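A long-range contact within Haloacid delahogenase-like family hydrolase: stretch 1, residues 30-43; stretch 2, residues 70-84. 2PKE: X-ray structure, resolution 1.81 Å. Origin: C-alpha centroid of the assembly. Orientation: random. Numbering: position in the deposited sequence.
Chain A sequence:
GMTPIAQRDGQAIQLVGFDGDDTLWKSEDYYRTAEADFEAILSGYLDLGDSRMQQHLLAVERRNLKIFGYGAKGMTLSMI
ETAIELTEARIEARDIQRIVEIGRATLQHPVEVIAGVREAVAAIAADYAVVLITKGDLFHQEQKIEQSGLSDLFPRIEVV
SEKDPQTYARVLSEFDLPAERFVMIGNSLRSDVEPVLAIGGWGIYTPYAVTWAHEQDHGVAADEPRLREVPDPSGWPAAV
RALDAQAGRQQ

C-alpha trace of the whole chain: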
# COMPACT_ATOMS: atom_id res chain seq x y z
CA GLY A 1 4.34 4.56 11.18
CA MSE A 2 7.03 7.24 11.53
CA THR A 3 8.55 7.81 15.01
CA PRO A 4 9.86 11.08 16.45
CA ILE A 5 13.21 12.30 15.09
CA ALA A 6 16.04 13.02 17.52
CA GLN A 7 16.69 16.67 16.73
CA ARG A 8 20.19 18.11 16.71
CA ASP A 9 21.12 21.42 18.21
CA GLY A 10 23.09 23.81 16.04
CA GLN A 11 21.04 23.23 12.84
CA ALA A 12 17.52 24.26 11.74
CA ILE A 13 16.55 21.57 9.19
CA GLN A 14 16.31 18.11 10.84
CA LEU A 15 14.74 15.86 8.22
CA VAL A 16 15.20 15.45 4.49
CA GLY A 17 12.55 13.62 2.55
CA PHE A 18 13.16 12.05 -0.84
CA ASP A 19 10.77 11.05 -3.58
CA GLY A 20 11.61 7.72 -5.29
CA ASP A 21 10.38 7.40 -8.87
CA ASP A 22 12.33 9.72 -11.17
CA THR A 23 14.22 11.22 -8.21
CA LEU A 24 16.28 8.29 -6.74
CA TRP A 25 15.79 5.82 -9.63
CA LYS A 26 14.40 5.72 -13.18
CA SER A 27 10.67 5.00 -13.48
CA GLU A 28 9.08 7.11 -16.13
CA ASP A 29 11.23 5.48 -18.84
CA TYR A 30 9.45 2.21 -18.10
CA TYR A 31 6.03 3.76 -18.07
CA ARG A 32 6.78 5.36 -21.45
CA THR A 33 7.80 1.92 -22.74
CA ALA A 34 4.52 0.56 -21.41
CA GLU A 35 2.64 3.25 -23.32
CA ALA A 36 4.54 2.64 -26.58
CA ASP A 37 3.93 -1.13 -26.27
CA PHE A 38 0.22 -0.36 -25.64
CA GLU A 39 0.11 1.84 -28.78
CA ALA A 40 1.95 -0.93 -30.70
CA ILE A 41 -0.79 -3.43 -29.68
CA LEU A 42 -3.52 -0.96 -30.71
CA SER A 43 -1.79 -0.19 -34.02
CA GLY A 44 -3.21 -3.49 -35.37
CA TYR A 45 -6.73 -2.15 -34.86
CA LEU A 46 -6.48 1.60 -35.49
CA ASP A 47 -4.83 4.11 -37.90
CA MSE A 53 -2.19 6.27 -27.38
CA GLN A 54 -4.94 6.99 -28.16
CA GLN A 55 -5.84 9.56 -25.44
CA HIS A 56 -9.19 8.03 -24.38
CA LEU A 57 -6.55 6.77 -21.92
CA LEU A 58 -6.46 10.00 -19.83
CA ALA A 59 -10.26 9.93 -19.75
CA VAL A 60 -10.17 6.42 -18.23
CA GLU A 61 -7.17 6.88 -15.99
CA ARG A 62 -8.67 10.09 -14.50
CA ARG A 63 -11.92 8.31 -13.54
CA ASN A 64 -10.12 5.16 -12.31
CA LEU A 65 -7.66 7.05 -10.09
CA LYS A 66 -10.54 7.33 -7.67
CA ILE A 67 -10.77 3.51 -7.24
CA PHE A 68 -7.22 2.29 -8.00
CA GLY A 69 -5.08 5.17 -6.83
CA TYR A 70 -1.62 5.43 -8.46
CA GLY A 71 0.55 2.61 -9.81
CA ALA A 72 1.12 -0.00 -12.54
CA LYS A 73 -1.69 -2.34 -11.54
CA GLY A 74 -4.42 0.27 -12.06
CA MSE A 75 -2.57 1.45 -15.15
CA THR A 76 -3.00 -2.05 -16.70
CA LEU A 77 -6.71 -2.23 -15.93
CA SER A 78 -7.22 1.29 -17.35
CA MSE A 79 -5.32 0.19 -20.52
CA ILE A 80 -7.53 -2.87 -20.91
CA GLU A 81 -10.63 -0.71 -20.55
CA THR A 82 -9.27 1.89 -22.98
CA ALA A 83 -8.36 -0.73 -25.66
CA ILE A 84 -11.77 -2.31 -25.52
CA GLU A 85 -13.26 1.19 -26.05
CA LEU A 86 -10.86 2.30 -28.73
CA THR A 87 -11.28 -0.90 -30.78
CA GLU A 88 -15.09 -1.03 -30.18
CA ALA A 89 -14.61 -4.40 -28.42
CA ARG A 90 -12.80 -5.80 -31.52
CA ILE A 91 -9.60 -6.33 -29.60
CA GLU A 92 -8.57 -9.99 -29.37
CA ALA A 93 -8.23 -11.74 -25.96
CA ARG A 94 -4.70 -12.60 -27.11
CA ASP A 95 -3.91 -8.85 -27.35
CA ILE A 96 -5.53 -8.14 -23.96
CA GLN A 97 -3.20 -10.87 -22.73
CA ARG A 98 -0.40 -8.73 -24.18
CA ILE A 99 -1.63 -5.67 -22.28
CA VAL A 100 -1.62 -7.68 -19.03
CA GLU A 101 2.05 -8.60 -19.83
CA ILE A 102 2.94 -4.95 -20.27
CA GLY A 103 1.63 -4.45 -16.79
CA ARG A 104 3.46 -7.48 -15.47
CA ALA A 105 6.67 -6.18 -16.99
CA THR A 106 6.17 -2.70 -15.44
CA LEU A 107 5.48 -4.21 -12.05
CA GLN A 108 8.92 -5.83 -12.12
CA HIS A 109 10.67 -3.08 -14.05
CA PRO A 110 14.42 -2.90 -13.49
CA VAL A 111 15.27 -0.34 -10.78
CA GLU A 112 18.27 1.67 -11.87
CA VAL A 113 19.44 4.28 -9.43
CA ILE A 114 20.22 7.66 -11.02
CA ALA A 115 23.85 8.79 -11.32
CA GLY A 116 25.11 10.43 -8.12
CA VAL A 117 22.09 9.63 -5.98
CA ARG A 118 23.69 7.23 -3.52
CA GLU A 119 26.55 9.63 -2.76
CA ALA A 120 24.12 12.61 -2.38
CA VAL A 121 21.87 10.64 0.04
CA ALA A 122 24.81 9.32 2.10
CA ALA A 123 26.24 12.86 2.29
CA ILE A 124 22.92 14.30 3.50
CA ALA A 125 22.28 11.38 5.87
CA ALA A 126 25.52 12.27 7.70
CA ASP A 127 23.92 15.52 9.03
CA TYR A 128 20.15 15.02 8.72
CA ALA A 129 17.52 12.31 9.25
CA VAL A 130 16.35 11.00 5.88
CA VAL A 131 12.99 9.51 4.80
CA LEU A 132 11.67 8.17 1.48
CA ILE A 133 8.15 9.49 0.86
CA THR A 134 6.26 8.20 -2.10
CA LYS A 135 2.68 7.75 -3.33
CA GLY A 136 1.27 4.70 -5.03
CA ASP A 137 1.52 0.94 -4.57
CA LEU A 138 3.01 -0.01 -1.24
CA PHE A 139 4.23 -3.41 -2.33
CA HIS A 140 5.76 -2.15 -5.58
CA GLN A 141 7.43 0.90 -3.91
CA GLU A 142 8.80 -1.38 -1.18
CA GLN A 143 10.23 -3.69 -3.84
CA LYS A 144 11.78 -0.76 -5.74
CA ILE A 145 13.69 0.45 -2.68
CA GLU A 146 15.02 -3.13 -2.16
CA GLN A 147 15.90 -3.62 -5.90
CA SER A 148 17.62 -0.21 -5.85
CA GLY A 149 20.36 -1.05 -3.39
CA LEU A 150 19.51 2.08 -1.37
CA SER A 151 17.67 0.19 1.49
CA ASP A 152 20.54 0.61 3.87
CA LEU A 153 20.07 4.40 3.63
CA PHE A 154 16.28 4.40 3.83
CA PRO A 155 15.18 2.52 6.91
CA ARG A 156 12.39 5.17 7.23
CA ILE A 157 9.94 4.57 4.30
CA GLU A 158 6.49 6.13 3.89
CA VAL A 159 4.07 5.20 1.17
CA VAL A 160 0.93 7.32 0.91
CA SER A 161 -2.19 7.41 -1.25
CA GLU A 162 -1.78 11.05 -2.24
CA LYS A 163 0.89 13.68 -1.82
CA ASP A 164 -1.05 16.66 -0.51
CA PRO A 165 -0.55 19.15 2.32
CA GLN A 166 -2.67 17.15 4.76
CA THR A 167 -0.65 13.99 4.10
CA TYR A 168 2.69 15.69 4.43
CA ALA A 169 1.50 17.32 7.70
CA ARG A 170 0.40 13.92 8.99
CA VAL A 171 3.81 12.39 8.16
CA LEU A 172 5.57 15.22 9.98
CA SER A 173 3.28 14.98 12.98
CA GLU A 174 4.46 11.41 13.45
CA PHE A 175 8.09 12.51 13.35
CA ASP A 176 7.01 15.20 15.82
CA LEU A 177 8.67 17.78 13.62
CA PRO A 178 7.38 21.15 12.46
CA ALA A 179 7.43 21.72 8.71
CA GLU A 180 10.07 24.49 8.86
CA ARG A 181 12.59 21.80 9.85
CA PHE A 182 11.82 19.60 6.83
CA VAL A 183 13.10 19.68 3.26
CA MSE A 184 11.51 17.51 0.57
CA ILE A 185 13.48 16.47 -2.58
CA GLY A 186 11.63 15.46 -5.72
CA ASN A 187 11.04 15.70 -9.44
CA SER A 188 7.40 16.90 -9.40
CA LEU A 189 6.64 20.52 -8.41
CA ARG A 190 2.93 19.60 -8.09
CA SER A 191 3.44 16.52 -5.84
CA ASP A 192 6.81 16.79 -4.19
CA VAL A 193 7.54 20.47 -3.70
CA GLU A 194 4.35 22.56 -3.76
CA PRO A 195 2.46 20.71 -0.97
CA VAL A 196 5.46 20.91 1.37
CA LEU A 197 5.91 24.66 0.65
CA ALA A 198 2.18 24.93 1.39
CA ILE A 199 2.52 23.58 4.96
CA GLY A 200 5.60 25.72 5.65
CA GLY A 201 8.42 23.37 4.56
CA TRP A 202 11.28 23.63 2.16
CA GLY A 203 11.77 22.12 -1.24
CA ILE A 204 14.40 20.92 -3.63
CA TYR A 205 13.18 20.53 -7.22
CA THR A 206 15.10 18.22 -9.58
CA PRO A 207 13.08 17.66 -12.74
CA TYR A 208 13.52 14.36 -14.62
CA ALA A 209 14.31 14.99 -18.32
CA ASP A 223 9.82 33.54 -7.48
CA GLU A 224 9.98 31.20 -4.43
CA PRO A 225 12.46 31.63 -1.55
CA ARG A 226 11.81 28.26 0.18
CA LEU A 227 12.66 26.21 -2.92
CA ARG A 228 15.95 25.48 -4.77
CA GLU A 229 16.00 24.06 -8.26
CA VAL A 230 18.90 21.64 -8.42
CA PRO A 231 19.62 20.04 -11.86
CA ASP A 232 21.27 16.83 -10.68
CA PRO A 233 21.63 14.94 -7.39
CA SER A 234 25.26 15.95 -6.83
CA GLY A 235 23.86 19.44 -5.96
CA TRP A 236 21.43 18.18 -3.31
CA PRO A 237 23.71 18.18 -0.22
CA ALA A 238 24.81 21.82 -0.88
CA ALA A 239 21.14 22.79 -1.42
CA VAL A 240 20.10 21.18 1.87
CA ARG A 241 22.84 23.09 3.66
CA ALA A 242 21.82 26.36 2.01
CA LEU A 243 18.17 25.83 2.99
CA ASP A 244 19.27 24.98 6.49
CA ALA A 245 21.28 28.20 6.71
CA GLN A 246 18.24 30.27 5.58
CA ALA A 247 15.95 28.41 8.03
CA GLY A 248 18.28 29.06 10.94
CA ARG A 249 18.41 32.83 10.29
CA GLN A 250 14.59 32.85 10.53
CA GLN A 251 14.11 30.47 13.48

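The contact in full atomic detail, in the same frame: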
# COMPACT_ATOMS: atom_id res chain seq x y z
N TYR A 30 10.18 3.48 -18.01
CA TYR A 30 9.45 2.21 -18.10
C TYR A 30 7.96 2.38 -18.34
O TYR A 30 7.35 1.55 -19.01
CB TYR A 30 9.74 1.34 -16.87
CG TYR A 30 11.22 0.99 -16.80
CD1 TYR A 30 11.73 -0.03 -17.56
CD2 TYR A 30 12.09 1.74 -16.03
CE1 TYR A 30 13.07 -0.33 -17.54
CE2 TYR A 30 13.45 1.45 -16.01
CZ TYR A 30 13.92 0.42 -16.77
OH TYR A 30 15.27 0.10 -16.77
N TYR A 31 7.39 3.42 -17.78
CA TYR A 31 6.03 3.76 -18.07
C TYR A 31 5.88 4.22 -19.53
O TYR A 31 4.89 3.93 -20.19
CB TYR A 31 5.54 4.80 -17.08
CG TYR A 31 5.20 4.23 -15.74
CD1 TYR A 31 4.05 3.51 -15.56
CD2 TYR A 31 6.03 4.41 -14.65
CE1 TYR A 31 3.70 2.96 -14.30
CE2 TYR A 31 5.70 3.88 -13.41
CZ TYR A 31 4.53 3.17 -13.25
OH TYR A 31 4.22 2.66 -12.05
N ARG A 32 6.85 4.96 -20.04
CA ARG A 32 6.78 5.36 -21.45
C ARG A 32 6.89 4.15 -22.38
O ARG A 32 6.28 4.12 -23.47
CB ARG A 32 7.87 6.38 -21.76
CG ARG A 32 7.52 7.77 -21.30
CD ARG A 32 8.72 8.69 -21.42
NE ARG A 32 8.37 9.99 -22.00
CZ ARG A 32 7.65 10.93 -21.39
NH1 ARG A 32 7.17 10.73 -20.15
NH2 ARG A 32 7.39 12.07 -22.02
N THR A 33 7.69 3.17 -21.98
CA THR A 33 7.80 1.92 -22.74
C THR A 33 6.48 1.16 -22.75
O THR A 33 6.06 0.62 -23.79
CB THR A 33 8.87 1.01 -22.14
OG1 THR A 33 10.14 1.67 -22.27
CG2 THR A 33 8.91 -0.33 -22.87
N ALA A 34 5.85 1.14 -21.59
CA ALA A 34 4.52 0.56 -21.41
C ALA A 34 3.50 1.16 -22.37
O ALA A 34 2.71 0.46 -22.98
CB ALA A 34 4.06 0.75 -19.96
N GLU A 35 3.56 2.48 -22.49
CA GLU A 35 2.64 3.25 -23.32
C GLU A 35 2.89 3.02 -24.80
O GLU A 35 1.94 2.91 -25.57
CB GLU A 35 2.80 4.73 -22.99
CG GLU A 35 1.56 5.58 -23.24
CD GLU A 35 1.44 6.77 -22.27
OE1 GLU A 35 2.33 6.93 -21.39
OE2 GLU A 35 0.45 7.54 -22.39
N ALA A 36 4.16 2.94 -25.19
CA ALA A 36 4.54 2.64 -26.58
C ALA A 36 4.23 1.20 -26.95
O ALA A 36 3.90 0.93 -28.10
CB ALA A 36 6.05 2.93 -26.82
N ASP A 37 4.33 0.27 -26.00
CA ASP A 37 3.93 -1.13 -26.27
C ASP A 37 2.42 -1.21 -26.41
O ASP A 37 1.93 -1.89 -27.31
CB ASP A 37 4.40 -2.10 -25.18
CG ASP A 37 5.92 -2.29 -25.16
OD1 ASP A 37 6.55 -2.26 -26.23
OD2 ASP A 37 6.47 -2.46 -24.06
N PHE A 38 1.69 -0.50 -25.55
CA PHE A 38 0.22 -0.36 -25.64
C PHE A 38 -0.20 0.13 -27.03
O PHE A 38 -0.97 -0.53 -27.72
CB PHE A 38 -0.26 0.60 -24.55
CG PHE A 38 -1.73 0.89 -24.57
CD1 PHE A 38 -2.66 -0.12 -24.36
CD2 PHE A 38 -2.19 2.18 -24.73
CE1 PHE A 38 -4.02 0.17 -24.34
CE2 PHE A 38 -3.57 2.44 -24.73
CZ PHE A 38 -4.46 1.42 -24.53
N GLU A 39 0.35 1.26 -27.46
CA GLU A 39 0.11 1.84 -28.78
C GLU A 39 0.45 0.85 -29.90
O GLU A 39 -0.29 0.73 -30.87
CB GLU A 39 0.90 3.16 -28.89
CG GLU A 39 0.98 3.82 -30.27
N ALA A 40 1.55 0.12 -29.74
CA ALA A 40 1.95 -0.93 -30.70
C ALA A 40 0.90 -2.03 -30.77
O ALA A 40 0.55 -2.47 -31.84
CB ALA A 40 3.31 -1.50 -30.37
N ILE A 41 0.37 -2.47 -29.63
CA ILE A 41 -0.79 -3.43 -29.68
C ILE A 41 -2.00 -2.85 -30.43
O ILE A 41 -2.59 -3.50 -31.35
CB ILE A 41 -1.24 -3.87 -28.27
CG1 ILE A 41 -0.13 -4.65 -27.58
CG2 ILE A 41 -2.48 -4.74 -28.37
CD1 ILE A 41 -0.26 -4.68 -26.14
N LEU A 42 -2.38 -1.63 -30.06
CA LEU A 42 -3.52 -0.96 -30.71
C LEU A 42 -3.30 -0.75 -32.21
O LEU A 42 -4.26 -0.80 -33.01
CB LEU A 42 -3.83 0.38 -30.03
CG LEU A 42 -4.51 0.35 -28.64
CD1 LEU A 42 -4.69 1.76 -28.18
CD2 LEU A 42 -5.86 -0.35 -28.69
N SER A 43 -2.05 -0.54 -32.62
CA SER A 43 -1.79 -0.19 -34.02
C SER A 43 -2.38 -1.20 -35.00
O SER A 43 -2.68 -0.85 -36.13
CB SER A 43 -0.29 0.01 -34.29
OG SER A 43 0.42 -1.21 -34.18
N TYR A 70 -2.75 5.42 -7.53
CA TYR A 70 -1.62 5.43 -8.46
C TYR A 70 -0.94 4.06 -8.53
O TYR A 70 -1.00 3.30 -7.59
CB TYR A 70 -0.58 6.46 -8.05
CG TYR A 70 -1.11 7.84 -8.00
CD1 TYR A 70 -1.24 8.60 -9.16
CD2 TYR A 70 -1.53 8.38 -6.81
CE1 TYR A 70 -1.78 9.86 -9.12
CE2 TYR A 70 -2.09 9.66 -6.77
CZ TYR A 70 -2.19 10.40 -7.92
OH TYR A 70 -2.72 11.69 -7.89
N GLY A 71 -0.31 3.78 -9.66
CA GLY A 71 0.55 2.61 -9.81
C GLY A 71 0.27 1.77 -11.04
O GLY A 71 -0.73 1.96 -11.72
N ALA A 72 1.18 0.84 -11.31
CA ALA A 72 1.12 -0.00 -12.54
C ALA A 72 -0.07 -0.94 -12.63
O ALA A 72 -0.54 -1.26 -13.70
CB ALA A 72 2.40 -0.82 -12.65
N LYS A 73 -0.56 -1.42 -11.50
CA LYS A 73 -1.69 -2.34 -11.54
C LYS A 73 -2.97 -1.69 -12.07
O LYS A 73 -3.65 -2.25 -12.96
CB LYS A 73 -1.88 -2.98 -10.16
CG LYS A 73 -2.17 -4.46 -10.23
CD LYS A 73 -1.49 -5.27 -9.14
CE LYS A 73 -1.67 -4.73 -7.78
NZ LYS A 73 -1.00 -5.67 -6.85
N GLY A 74 -3.28 -0.50 -11.58
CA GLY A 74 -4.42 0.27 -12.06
C GLY A 74 -4.18 0.73 -13.48
O GLY A 74 -5.11 0.79 -14.27
N MSE A 75 -2.93 1.05 -13.79
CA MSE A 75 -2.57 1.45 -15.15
C MSE A 75 -2.97 0.35 -16.16
O MSE A 75 -3.54 0.67 -17.23
CB MSE A 75 -1.06 1.66 -15.26
CG MSE A 75 -0.56 2.23 -16.62
SE MSE A 75 1.21 1.69 -17.06
CE MSE A 75 1.24 -0.25 -16.94
N THR A 76 -2.66 -0.91 -15.84
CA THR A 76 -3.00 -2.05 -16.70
C THR A 76 -4.48 -2.24 -16.93
O THR A 76 -4.92 -2.44 -18.08
CB THR A 76 -2.44 -3.32 -16.15
OG1 THR A 76 -1.02 -3.14 -16.01
CG2 THR A 76 -2.71 -4.49 -17.09
N LEU A 77 -5.25 -2.15 -15.86
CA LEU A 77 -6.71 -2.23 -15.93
C LEU A 77 -7.32 -1.05 -16.71
O LEU A 77 -8.27 -1.25 -17.48
CB LEU A 77 -7.30 -2.29 -14.54
CG LEU A 77 -7.04 -3.61 -13.81
CD1 LEU A 77 -7.35 -3.36 -12.34
CD2 LEU A 77 -7.83 -4.84 -14.39
N SER A 78 -6.76 0.14 -16.55
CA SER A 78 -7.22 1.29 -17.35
C SER A 78 -6.87 1.09 -18.85
O SER A 78 -7.62 1.47 -19.71
CB SER A 78 -6.65 2.57 -16.82
OG SER A 78 -7.13 2.85 -15.49
N MSE A 79 -5.71 0.51 -19.14
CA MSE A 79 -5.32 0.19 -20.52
C MSE A 79 -6.24 -0.82 -21.11
O MSE A 79 -6.51 -0.75 -22.28
CB MSE A 79 -3.89 -0.34 -20.60
CG MSE A 79 -2.83 0.72 -20.42
SE MSE A 79 -1.07 -0.05 -20.63
CE MSE A 79 -0.18 1.66 -20.89
N ILE A 80 -6.67 -1.81 -20.36
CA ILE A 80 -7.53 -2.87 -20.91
C ILE A 80 -8.85 -2.19 -21.31
O ILE A 80 -9.37 -2.35 -22.45
CB ILE A 80 -7.76 -4.07 -19.91
CG1 ILE A 80 -6.50 -4.96 -19.82
CG2 ILE A 80 -8.99 -4.90 -20.35
CD1 ILE A 80 -6.32 -5.76 -18.50
N GLU A 81 -9.37 -1.41 -20.38
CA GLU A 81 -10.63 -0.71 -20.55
C GLU A 81 -10.57 0.25 -21.74
O GLU A 81 -11.48 0.31 -22.56
CB GLU A 81 -10.95 -0.01 -19.23
CG GLU A 81 -12.38 0.31 -18.98
CD GLU A 81 -12.69 0.39 -17.48
OE1 GLU A 81 -11.97 1.09 -16.74
OE2 GLU A 81 -13.66 -0.27 -17.05
N THR A 82 -9.48 0.98 -21.85
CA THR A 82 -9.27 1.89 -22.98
C THR A 82 -9.20 1.19 -24.34
O THR A 82 -9.76 1.68 -25.33
CB THR A 82 -7.96 2.66 -22.82
OG1 THR A 82 -7.92 3.33 -21.54
CG2 THR A 82 -7.83 3.71 -23.90
N ALA A 83 -8.48 0.05 -24.40
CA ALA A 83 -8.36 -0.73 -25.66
C ALA A 83 -9.67 -1.30 -26.13
O ALA A 83 -9.96 -1.31 -27.35
CB ALA A 83 -7.35 -1.86 -25.50
N ILE A 84 -10.48 -1.77 -25.19
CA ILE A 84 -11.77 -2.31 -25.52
C ILE A 84 -12.65 -1.18 -26.10
O ILE A 84 -13.37 -1.39 -27.09
CB ILE A 84 -12.41 -3.04 -24.30
CG1 ILE A 84 -11.60 -4.31 -23.99
CG2 ILE A 84 -13.81 -3.51 -24.63
CD1 ILE A 84 -11.89 -4.96 -22.65

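Two helices, 30-42 and 72-84, run in nearly the same direction, 25° apart with axes 11.3 Å apart at closest approach, and bury 426 Å² between them, both sides summed. No hydrogen bond crosses the contact; it is held by apolar packing, with two aromatic rings and two selenomethionines supplying much of it.

The aromatic contacts centre on F38 and Y31. F38, pointing toward the other helix with chi1 t, is the residue most covered by the other stretch (86 Å²). M79 lies over one face of its ring, CG 4.2 Å from the F38 ring centroid and 15° off the normal, a CH-pi contact, while M79 SE sits obliquely, 4.6 Å from the same centroid. F38 CE1 also comes within 3.4 Å of the backbone atom M79 O. The M79 side chain (m, t, t) reaches across to helix 30-42, bringing M79 CE to 3.8 Å from A34 O and 4.0 Å from E35 CA. Y31 is met differently: M75 SE lies at the ring edge, 4.9 Å from the Y31 ring centroid and 3.7 Å from Y31 CD1. Although the CA-to-CB bond of Y31 points sideways, its ring reaches the start of helix 72-84, where Y31 OH stands 3.6 Å from A72 N without hydrogen bonding to it.

Small apolar side chains complete the packing. A34 points toward the other helix, with its CB 4.2 Å from M75 SE and 4.4 Å from M79 CE. A83 CB touches both F38 CE1 (4.1 Å) and L42 CD2 (3.8 Å), and T82 CB lies 4.1 Å from F38 CZ.

Two threonine hydroxyls of helix 72-84 are satisfied within that helix: T82 OG1 donates to S78 O (2.6 Å), leaving the threonine able to offer carbon to the buried ring, and T76 OG1 donates to A72 O (3.0 Å). G71, the N-cap residue, has phi/psi of 130/170, where a CB would jam against the preceding carbonyl oxygen; glycine suits this turn.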